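Local structure of pectinesterase 1 (Solanum lycopersicum, 1XG2) at residues 41-46 against 66-71; 2-7 against 32-37; 112-117 against 133-138. The protein hydrolyses the methyl esters of pectin in the plant cell wall, its catalytic domain being bound here by a pectinesterase inhibitor. All blocks are in the same frame, centred on the assembly; numbering follows the deposited sequence.

Interaction 1: 41-46 against 66-71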
loop_
_atom_site.group_PDB
_atom_site.type_symbol
_atom_site.label_atom_id
_atom_site.label_comp_id
_atom_site.label_asym_id
_atom_site.label_seq_id
_atom_site.Cartn_x
_atom_site.Cartn_y
_atom_site.Cartn_z
ATOM N N THR A 41 -1.191 -17.638 20.246
ATOM C CA THR A 41 -0.473 -17.514 18.993
ATOM C C THR A 41 -1.165 -18.413 17.977
ATOM O O THR A 41 -1.335 -19.606 18.209
ATOM C CB THR A 41 0.987 -17.879 19.215
ATOM O OG1 THR A 41 1.594 -16.857 20.027
ATOM C CG2 THR A 41 1.775 -17.849 17.910
ATOM N N TYR A 42 -1.576 -17.821 16.858
ATOM C CA TYR A 42 -2.388 -18.492 15.853
ATOM C C TYR A 42 -1.549 -18.586 14.599
ATOM O O TYR A 42 -1.258 -17.580 13.959
ATOM C CB TYR A 42 -3.675 -17.694 15.597
ATOM C CG TYR A 42 -4.556 -17.543 16.813
ATOM C CD1 TYR A 42 -4.239 -16.646 17.827
ATOM C CD2 TYR A 42 -5.715 -18.309 16.958
ATOM C CE1 TYR A 42 -5.045 -16.514 18.951
ATOM C CE2 TYR A 42 -6.534 -18.186 18.090
ATOM C CZ TYR A 42 -6.187 -17.289 19.079
ATOM O OH TYR A 42 -6.986 -17.159 20.187
ATOM N N LYS A 43 -1.160 -19.811 14.270
ATOM C CA LYS A 43 -0.271 -20.111 13.162
ATOM C C LYS A 43 -1.159 -20.309 11.935
ATOM O O LYS A 43 -1.529 -21.439 11.604
ATOM C CB LYS A 43 0.511 -21.394 13.495
ATOM C CG LYS A 43 2.000 -21.427 13.218
ATOM C CD LYS A 43 2.711 -22.211 14.370
ATOM C CE LYS A 43 4.124 -22.700 14.007
ATOM N NZ LYS A 43 4.779 -23.412 15.169
ATOM N N GLU A 44 -1.535 -19.202 11.293
ATOM C CA GLU A 44 -2.373 -19.238 10.098
ATOM C C GLU A 44 -2.093 -18.056 9.169
ATOM O O GLU A 44 -1.606 -17.004 9.589
ATOM C CB GLU A 44 -3.894 -19.322 10.418
ATOM C CG GLU A 44 -4.368 -18.704 11.715
ATOM C CD GLU A 44 -5.875 -18.841 11.965
ATOM O OE1 GLU A 44 -6.690 -18.843 11.013
ATOM O OE2 GLU A 44 -6.252 -18.919 13.159
ATOM N N ASN A 45 -2.372 -18.272 7.891
ATOM C CA ASN A 45 -2.360 -17.225 6.885
ATOM C C ASN A 45 -3.798 -16.864 6.579
ATOM O O ASN A 45 -4.550 -17.679 6.039
ATOM C CB ASN A 45 -1.625 -17.679 5.625
ATOM C CG ASN A 45 -0.116 -17.698 5.811
ATOM O OD1 ASN A 45 0.456 -18.707 6.243
ATOM N ND2 ASN A 45 0.538 -16.590 5.478
ATOM N N VAL A 46 -4.174 -15.647 6.945
ATOM C CA VAL A 46 -5.542 -15.179 6.876
ATOM C C VAL A 46 -5.715 -14.127 5.793
ATOM O O VAL A 46 -4.852 -13.275 5.587
ATOM C CB VAL A 46 -5.959 -14.591 8.231
ATOM C CG1 VAL A 46 -7.388 -14.036 8.173
ATOM C CG2 VAL A 46 -5.811 -15.656 9.316
ATOM N N THR A 66 -1.264 -13.071 18.812
ATOM C CA THR A 66 -0.359 -13.051 17.667
ATOM C C THR A 66 -0.887 -13.949 16.535
ATOM O O THR A 66 -1.232 -15.110 16.772
ATOM C CB THR A 66 1.016 -13.564 18.103
ATOM O OG1 THR A 66 1.603 -12.667 19.050
ATOM C CG2 THR A 66 1.985 -13.559 16.964
ATOM N N ILE A 67 -0.942 -13.409 15.324
ATOM C CA ILE A 67 -1.162 -14.204 14.122
ATOM C C ILE A 67 0.192 -14.334 13.476
ATOM O O ILE A 67 0.848 -13.324 13.226
ATOM C CB ILE A 67 -2.157 -13.521 13.163
ATOM C CG1 ILE A 67 -3.373 -13.023 13.924
ATOM C CG2 ILE A 67 -2.572 -14.474 12.032
ATOM C CD1 ILE A 67 -4.118 -14.085 14.739
ATOM N N THR A 68 0.625 -15.569 13.198
ATOM C CA THR A 68 1.975 -15.797 12.711
ATOM C C THR A 68 2.017 -16.723 11.500
ATOM O O THR A 68 1.145 -17.565 11.319
ATOM C CB THR A 68 2.891 -16.307 13.851
ATOM O OG1 THR A 68 4.268 -16.338 13.421
ATOM C CG2 THR A 68 2.560 -17.723 14.271
ATOM N N GLY A 69 3.022 -16.490 10.662
ATOM C CA GLY A 69 3.285 -17.287 9.475
ATOM C C GLY A 69 4.725 -17.084 9.057
ATOM O O GLY A 69 5.443 -16.305 9.681
ATOM N N SER A 70 5.156 -17.771 7.999
ATOM C CA SER A 70 6.550 -17.718 7.558
ATOM C C SER A 70 6.739 -17.851 6.043
ATOM O O SER A 70 7.838 -18.206 5.592
ATOM C CB SER A 70 7.381 -18.802 8.274
ATOM O OG SER A 70 6.779 -20.076 8.128
ATOM N N LEU A 71 5.703 -17.548 5.253
ATOM C CA LEU A 71 5.837 -17.571 3.789
ATOM C C LEU A 71 6.801 -16.484 3.332
ATOM O O LEU A 71 6.909 -15.430 3.953
ATOM C CB LEU A 71 4.485 -17.427 3.083
ATOM C CG LEU A 71 3.394 -18.388 3.526
ATOM C CD1 LEU A 71 2.088 -18.012 2.844
ATOM C CD2 LEU A 71 3.769 -19.854 3.252
HETATM O O HOH W 1 3.297 -15.625 6.061
HETATM O O HOH W 2 3.056 -19.605 6.947
HETATM O O HOH W 3 0.843 -19.553 9.331
#
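Strands 40-43 and 65-69 start one parallel sheet of the pectinesterase beta-helix, and this contact runs from their pairing into the turn that follows. Y42 is held through both its N-H and its C=O. Its N gives a nearly straight bond to T66 O (2.7 Å), and its O takes T68 N at 2.9 Å. T66 O also lies at the edge of the Y42 ring, in its plane, 3.5 Å from CD1. The ring reaches that place because CG stands anti to the carbonyl carbon, beside the backbone N (chi1 -61°). Its hydroxyl bonds to K38 O. I67 CD1 packs on Y42 CB at 3.7 Å. On the face of T41 and T68, their CG2 methyls touch at 3.7 Å.

K43 centres an inverse gamma turn, and E44 N makes a weak bond to T68 O. Beyond the turn, L71 CD1 packs against the N45 amide, 3.4 Å from ND2. Three waters link this amide to T68 O, S70 N and L71 N, while ND2 also bonds to A83 O. The contact thus passes from direct backbone pairing to a hydrated end, where one amide acts as both donor and acceptor.

Interaction 2: 2-7 against 32-37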
loop_
_atom_site.group_PDB
_atom_site.type_symbol
_atom_site.label_atom_id
_atom_site.label_comp_id
_atom_site.label_asym_id
_atom_site.label_seq_id
_atom_site.Cartn_x
_atom_site.Cartn_y
_atom_site.Cartn_z
ATOM N N ILE A 2 -19.913 -5.082 22.397
ATOM C CA ILE A 2 -19.479 -6.469 22.611
ATOM C C ILE A 2 -19.173 -7.095 21.246
ATOM O O ILE A 2 -19.787 -6.706 20.245
ATOM C CB ILE A 2 -20.595 -7.265 23.367
ATOM C CG1 ILE A 2 -20.879 -6.624 24.740
ATOM C CG2 ILE A 2 -20.237 -8.759 23.503
ATOM C CD1 ILE A 2 -19.641 -6.352 25.587
ATOM N N ALA A 3 -18.233 -8.047 21.207
ATOM C CA ALA A 3 -17.848 -8.705 19.950
ATOM C C ALA A 3 -18.980 -9.540 19.363
ATOM O O ALA A 3 -19.778 -10.116 20.103
ATOM C CB ALA A 3 -16.619 -9.587 20.163
ATOM N N ASN A 4 -19.036 -9.596 18.030
ATOM C CA ASN A 4 -19.988 -10.433 17.300
ATOM C C ASN A 4 -19.518 -11.881 17.113
ATOM O O ASN A 4 -20.332 -12.780 16.909
ATOM C CB ASN A 4 -20.296 -9.831 15.923
ATOM C CG ASN A 4 -20.897 -8.435 16.018
ATOM O OD1 ASN A 4 -22.106 -8.271 16.228
ATOM N ND2 ASN A 4 -20.060 -7.430 15.876
ATOM N N ALA A 5 -18.212 -12.105 17.155
ATOM C CA ALA A 5 -17.659 -13.452 17.053
ATOM C C ALA A 5 -16.367 -13.510 17.822
ATOM O O ALA A 5 -15.570 -12.580 17.744
ATOM C CB ALA A 5 -17.409 -13.821 15.604
ATOM N N VAL A 6 -16.143 -14.605 18.543
ATOM C CA VAL A 6 -14.963 -14.742 19.383
ATOM C C VAL A 6 -14.123 -15.910 18.879
ATOM O O VAL A 6 -14.652 -16.978 18.584
ATOM C CB VAL A 6 -15.347 -14.948 20.867
ATOM C CG1 VAL A 6 -14.107 -15.232 21.728
ATOM C CG2 VAL A 6 -16.104 -13.714 21.391
ATOM N N VAL A 7 -12.821 -15.681 18.772
ATOM C CA VAL A 7 -11.862 -16.713 18.419
ATOM C C VAL A 7 -11.028 -17.026 19.649
ATOM O O VAL A 7 -10.513 -16.126 20.303
ATOM C CB VAL A 7 -10.948 -16.252 17.287
ATOM C CG1 VAL A 7 -9.884 -17.295 16.995
ATOM C CG2 VAL A 7 -11.766 -15.922 16.038
ATOM N N ARG A 32 -20.123 -1.969 11.322
ATOM C CA ARG A 32 -18.914 -2.600 11.810
ATOM C C ARG A 32 -19.234 -3.913 12.484
ATOM O O ARG A 32 -20.062 -3.970 13.383
ATOM C CB ARG A 32 -18.226 -1.671 12.797
ATOM C CG ARG A 32 -16.837 -2.121 13.202
ATOM C CD ARG A 32 -16.464 -1.717 14.618
ATOM N NE ARG A 32 -15.472 -0.646 14.661
ATOM C CZ ARG A 32 -15.157 0.053 15.747
ATOM N NH1 ARG A 32 -15.777 -0.152 16.906
ATOM N NH2 ARG A 32 -14.209 0.970 15.675
ATOM N N TYR A 33 -18.557 -4.962 12.042
ATOM C CA TYR A 33 -18.696 -6.301 12.593
ATOM C C TYR A 33 -17.370 -6.663 13.268
ATOM O O TYR A 33 -16.331 -6.547 12.652
ATOM C CB TYR A 33 -18.980 -7.283 11.462
ATOM C CG TYR A 33 -19.219 -8.711 11.914
ATOM C CD1 TYR A 33 -20.507 -9.180 12.183
ATOM C CD2 TYR A 33 -18.164 -9.603 12.032
ATOM C CE1 TYR A 33 -20.723 -10.496 12.587
ATOM C CE2 TYR A 33 -18.363 -10.905 12.432
ATOM C CZ TYR A 33 -19.646 -11.356 12.701
ATOM O OH TYR A 33 -19.817 -12.677 13.085
ATOM N N VAL A 34 -17.424 -7.120 14.518
ATOM C CA VAL A 34 -16.235 -7.278 15.345
ATOM C C VAL A 34 -15.925 -8.741 15.650
ATOM O O VAL A 34 -16.766 -9.463 16.220
ATOM C CB VAL A 34 -16.391 -6.521 16.673
ATOM C CG1 VAL A 34 -15.090 -6.606 17.508
ATOM C CG2 VAL A 34 -16.759 -5.075 16.433
ATOM N N ILE A 35 -14.725 -9.175 15.263
ATOM C CA ILE A 35 -14.156 -10.473 15.655
ATOM C C ILE A 35 -13.106 -10.233 16.734
ATOM O O ILE A 35 -12.133 -9.535 16.485
ATOM C CB ILE A 35 -13.491 -11.156 14.436
ATOM C CG1 ILE A 35 -14.523 -11.432 13.338
ATOM C CG2 ILE A 35 -12.810 -12.460 14.847
ATOM C CD1 ILE A 35 -13.921 -11.882 12.012
ATOM N N TYR A 36 -13.300 -10.812 17.919
ATOM C CA TYR A 36 -12.362 -10.710 19.036
ATOM C C TYR A 36 -11.544 -11.994 19.089
ATOM O O TYR A 36 -12.105 -13.069 19.115
ATOM C CB TYR A 36 -13.123 -10.462 20.355
ATOM C CG TYR A 36 -12.317 -10.616 21.644
ATOM C CD1 TYR A 36 -11.058 -10.058 21.782
ATOM C CD2 TYR A 36 -12.843 -11.307 22.740
ATOM C CE1 TYR A 36 -10.329 -10.182 22.969
ATOM C CE2 TYR A 36 -12.119 -11.440 23.937
ATOM C CZ TYR A 36 -10.858 -10.879 24.034
ATOM O OH TYR A 36 -10.123 -11.001 25.203
ATOM N N VAL A 37 -10.226 -11.872 19.088
ATOM C CA VAL A 37 -9.325 -13.007 19.127
ATOM C C VAL A 37 -8.637 -13.026 20.482
ATOM O O VAL A 37 -7.806 -12.160 20.783
ATOM C CB VAL A 37 -8.253 -12.915 18.009
ATOM C CG1 VAL A 37 -7.439 -14.187 17.953
ATOM C CG2 VAL A 37 -8.898 -12.614 16.659
#
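Y33 meets N4 just before strand 5-7 begins. N4 CB sits over one face of the Y33 ring, 3.7 Å from its centroid and offset toward the rim, in a CH-pi contact. The ring lies against N4 with its CG anti to the backbone N (chi1 -177°). Its hydroxyl end reaches A5 CB, with OH 3.7 Å away. V34 follows, and its O accepts two N-H groups in the carbonyl plane, N4 N at 2.9 Å and A5 N at 3.2 Å. I35 pairs with A5, and its CG2 packs on V7 CG2 at 3.8 Å. Y36 uses both its N-H and its C=O: its N donates to A5 O (2.9 Å), and its O takes V7 N at 2.7 Å, at an N-H...O angle of 172°. Its CB rests on A3 CB at 3.6 Å, while its hydroxyl bonds to D60. V37 closes the register beside V7, CG1 next to CG1.

The pair belongs to a beta-alpha-beta unit, in which strand 5-7 is an outermost strand of its sheet. Helix 18-24 covers I35 and V7, strand 55-59 pairs on along 33-37, and Y42 of strand 40-43 packs on V7 and V37.

Interaction 3: 112-117 against 133-138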
loop_
_atom_site.group_PDB
_atom_site.type_symbol
_atom_site.label_atom_id
_atom_site.label_comp_id
_atom_site.label_asym_id
_atom_site.label_seq_id
_atom_site.Cartn_x
_atom_site.Cartn_y
_atom_site.Cartn_z
ATOM N N ALA A 112 4.584 -9.524 6.858
ATOM C CA ALA A 112 3.690 -9.791 7.974
ATOM C C ALA A 112 2.260 -9.398 7.606
ATOM O O ALA A 112 1.376 -10.256 7.488
ATOM C CB ALA A 112 4.154 -9.074 9.228
ATOM N N LEU A 113 2.042 -8.111 7.381
ATOM C CA LEU A 113 0.728 -7.590 7.035
ATOM C C LEU A 113 0.711 -6.943 5.655
ATOM O O LEU A 113 1.528 -6.072 5.360
ATOM C CB LEU A 113 0.305 -6.548 8.067
ATOM C CG LEU A 113 -1.027 -5.825 7.846
ATOM C CD1 LEU A 113 -2.205 -6.766 8.007
ATOM C CD2 LEU A 113 -1.119 -4.662 8.818
ATOM N N ARG A 114 -0.251 -7.341 4.831
ATOM C CA ARG A 114 -0.564 -6.605 3.610
ATOM C C ARG A 114 -1.948 -5.993 3.720
ATOM O O ARG A 114 -2.921 -6.667 4.041
ATOM C CB ARG A 114 -0.483 -7.480 2.369
ATOM C CG ARG A 114 -1.070 -6.822 1.124
ATOM C CD ARG A 114 -0.677 -7.509 -0.165
ATOM N NE ARG A 114 -1.148 -8.891 -0.209
ATOM C CZ ARG A 114 -2.411 -9.264 -0.438
ATOM N NH1 ARG A 114 -3.366 -8.372 -0.660
ATOM N NH2 ARG A 114 -2.717 -10.558 -0.455
ATOM N N VAL A 115 -2.024 -4.700 3.442
ATOM C CA VAL A 115 -3.296 -4.005 3.396
ATOM C C VAL A 115 -3.486 -3.357 2.032
ATOM O O VAL A 115 -2.635 -2.596 1.583
ATOM C CB VAL A 115 -3.374 -2.954 4.499
ATOM C CG1 VAL A 115 -4.724 -2.274 4.489
ATOM C CG2 VAL A 115 -3.104 -3.602 5.881
ATOM N N GLY A 116 -4.603 -3.688 1.386
ATOM C CA GLY A 116 -5.095 -3.018 0.185
ATOM C C GLY A 116 -6.573 -2.662 0.340
ATOM O O GLY A 116 -7.330 -2.701 -0.624
ATOM N N ALA A 117 -6.956 -2.298 1.567
ATOM C CA ALA A 117 -8.312 -1.973 1.957
ATOM C C ALA A 117 -8.412 -0.474 2.148
ATOM O O ALA A 117 -7.650 0.125 2.913
ATOM C CB ALA A 117 -8.674 -2.677 3.268
ATOM N N THR A 133 8.275 -6.058 5.921
ATOM C CA THR A 133 7.313 -6.318 6.998
ATOM C C THR A 133 5.874 -5.915 6.680
ATOM O O THR A 133 4.961 -6.710 6.860
ATOM C CB THR A 133 7.755 -5.545 8.249
ATOM O OG1 THR A 133 8.989 -6.077 8.734
ATOM C CG2 THR A 133 6.769 -5.748 9.382
ATOM N N LEU A 134 5.698 -4.670 6.220
ATOM C CA LEU A 134 4.380 -4.063 6.059
ATOM C C LEU A 134 4.179 -3.597 4.630
ATOM O O LEU A 134 4.782 -2.616 4.184
ATOM C CB LEU A 134 4.197 -2.887 7.031
ATOM C CG LEU A 134 2.898 -2.091 6.884
ATOM C CD1 LEU A 134 1.707 -3.011 7.113
ATOM C CD2 LEU A 134 2.856 -0.910 7.836
ATOM N N TYR A 135 3.325 -4.324 3.921
ATOM C CA TYR A 135 2.948 -4.024 2.550
ATOM C C TYR A 135 1.674 -3.188 2.564
ATOM O O TYR A 135 0.562 -3.727 2.488
ATOM C CB TYR A 135 2.710 -5.345 1.792
ATOM C CG TYR A 135 2.825 -5.311 0.282
ATOM C CD1 TYR A 135 2.870 -4.124 -0.432
ATOM C CD2 TYR A 135 2.923 -6.508 -0.429
ATOM C CE1 TYR A 135 2.992 -4.123 -1.820
ATOM C CE2 TYR A 135 3.046 -6.522 -1.796
ATOM C CZ TYR A 135 3.080 -5.342 -2.495
ATOM O OH TYR A 135 3.205 -5.402 -3.864
ATOM N N ALA A 136 1.853 -1.876 2.703
ATOM C CA ALA A 136 0.771 -0.925 2.588
ATOM C C ALA A 136 0.603 -0.699 1.099
ATOM O O ALA A 136 1.169 0.238 0.528
ATOM C CB ALA A 136 1.121 0.363 3.316
ATOM N N HIS A 137 -0.164 -1.606 0.497
ATOM C CA HIS A 137 -0.184 -1.863 -0.940
ATOM C C HIS A 137 -0.867 -0.746 -1.731
ATOM O O HIS A 137 -0.315 -0.209 -2.693
ATOM C CB HIS A 137 -0.869 -3.213 -1.205
ATOM C CG HIS A 137 -0.976 -3.569 -2.652
ATOM N ND1 HIS A 137 -1.853 -2.947 -3.506
ATOM C CD2 HIS A 137 -0.320 -4.491 -3.396
ATOM C CE1 HIS A 137 -1.710 -3.443 -4.723
ATOM N NE2 HIS A 137 -0.788 -4.385 -4.685
ATOM N N SER A 138 -2.073 -0.398 -1.315
ATOM C CA SER A 138 -2.898 0.536 -2.066
ATOM C C SER A 138 -4.032 0.979 -1.190
ATOM O O SER A 138 -4.243 0.425 -0.105
ATOM C CB SER A 138 -3.435 -0.115 -3.346
ATOM O OG SER A 138 -4.073 -1.345 -3.062
HETATM O O HOH W 4 -6.417 -2.715 -3.456
#
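T133 O is gripped by two successive backbone N-H groups, A112 N just before the neighbouring strand at 2.8 Å and L113 N in it at 3.3 Å. The longer bond lies nearly along the C=O axis; the shorter comes in at a C=O...N angle of 138°. T133 directly follows D132, the predicted proton donor. From there the bonds run on in parallel ladder fashion: L113 O takes Y135 N, Y135 O takes V115 N, and V115 O takes H137 N, each at 2.9 Å. Strands 113-115 and 134-136 lie on successive coils of the right-handed parallel beta-helix, side by side in one sheet. L113 and L134 lie side by side, CD2 against CD1 at 3.7 Å.

The other face carries R114 and Y135. R114 CD touches Y135 CD2 at 3.7 Å, with guanidinium and ring planes 84° apart. The chain gets there with CG anti to the backbone N, then bends at chi3 (61°). NE bonds to F80 O, and the guanidinium makes a cation-pi contact with the F80 ring. An alanine at R114 would probably leave F80 O without this donor and open a gap beside the Y135 ring, which also stacks on F156. H137 ND1 and S138 OG share a bond of 2.8 Å in the imidazole plane, while NE2 bonds to T114 of the inhibitor chain. Water 4 joins S138 OG to G116 O.

The three contacts follow one another along the chain, each pairing strands in a different parallel sheet of the beta-helix. Interactions 1 and 2 are joined directly: the ring of Y42 packs on V37 CG1 through CE1 (3.5 Å) and on V7 CG1 through CE2 (3.6 Å). Strand 33-37 is followed in the chain by strand 40-43. Interaction 3 touches neither, its nearest atoms being about 7 Å from interaction 1 and about 12 Å from interaction 2. It is the one nearest the probable substrate site: the Y135 side chain is about 4 Å from those of T79 and W223. In interaction 1, the side chain of L71 is about 10 Å from that of T79. Interaction 2 lies away from these sites.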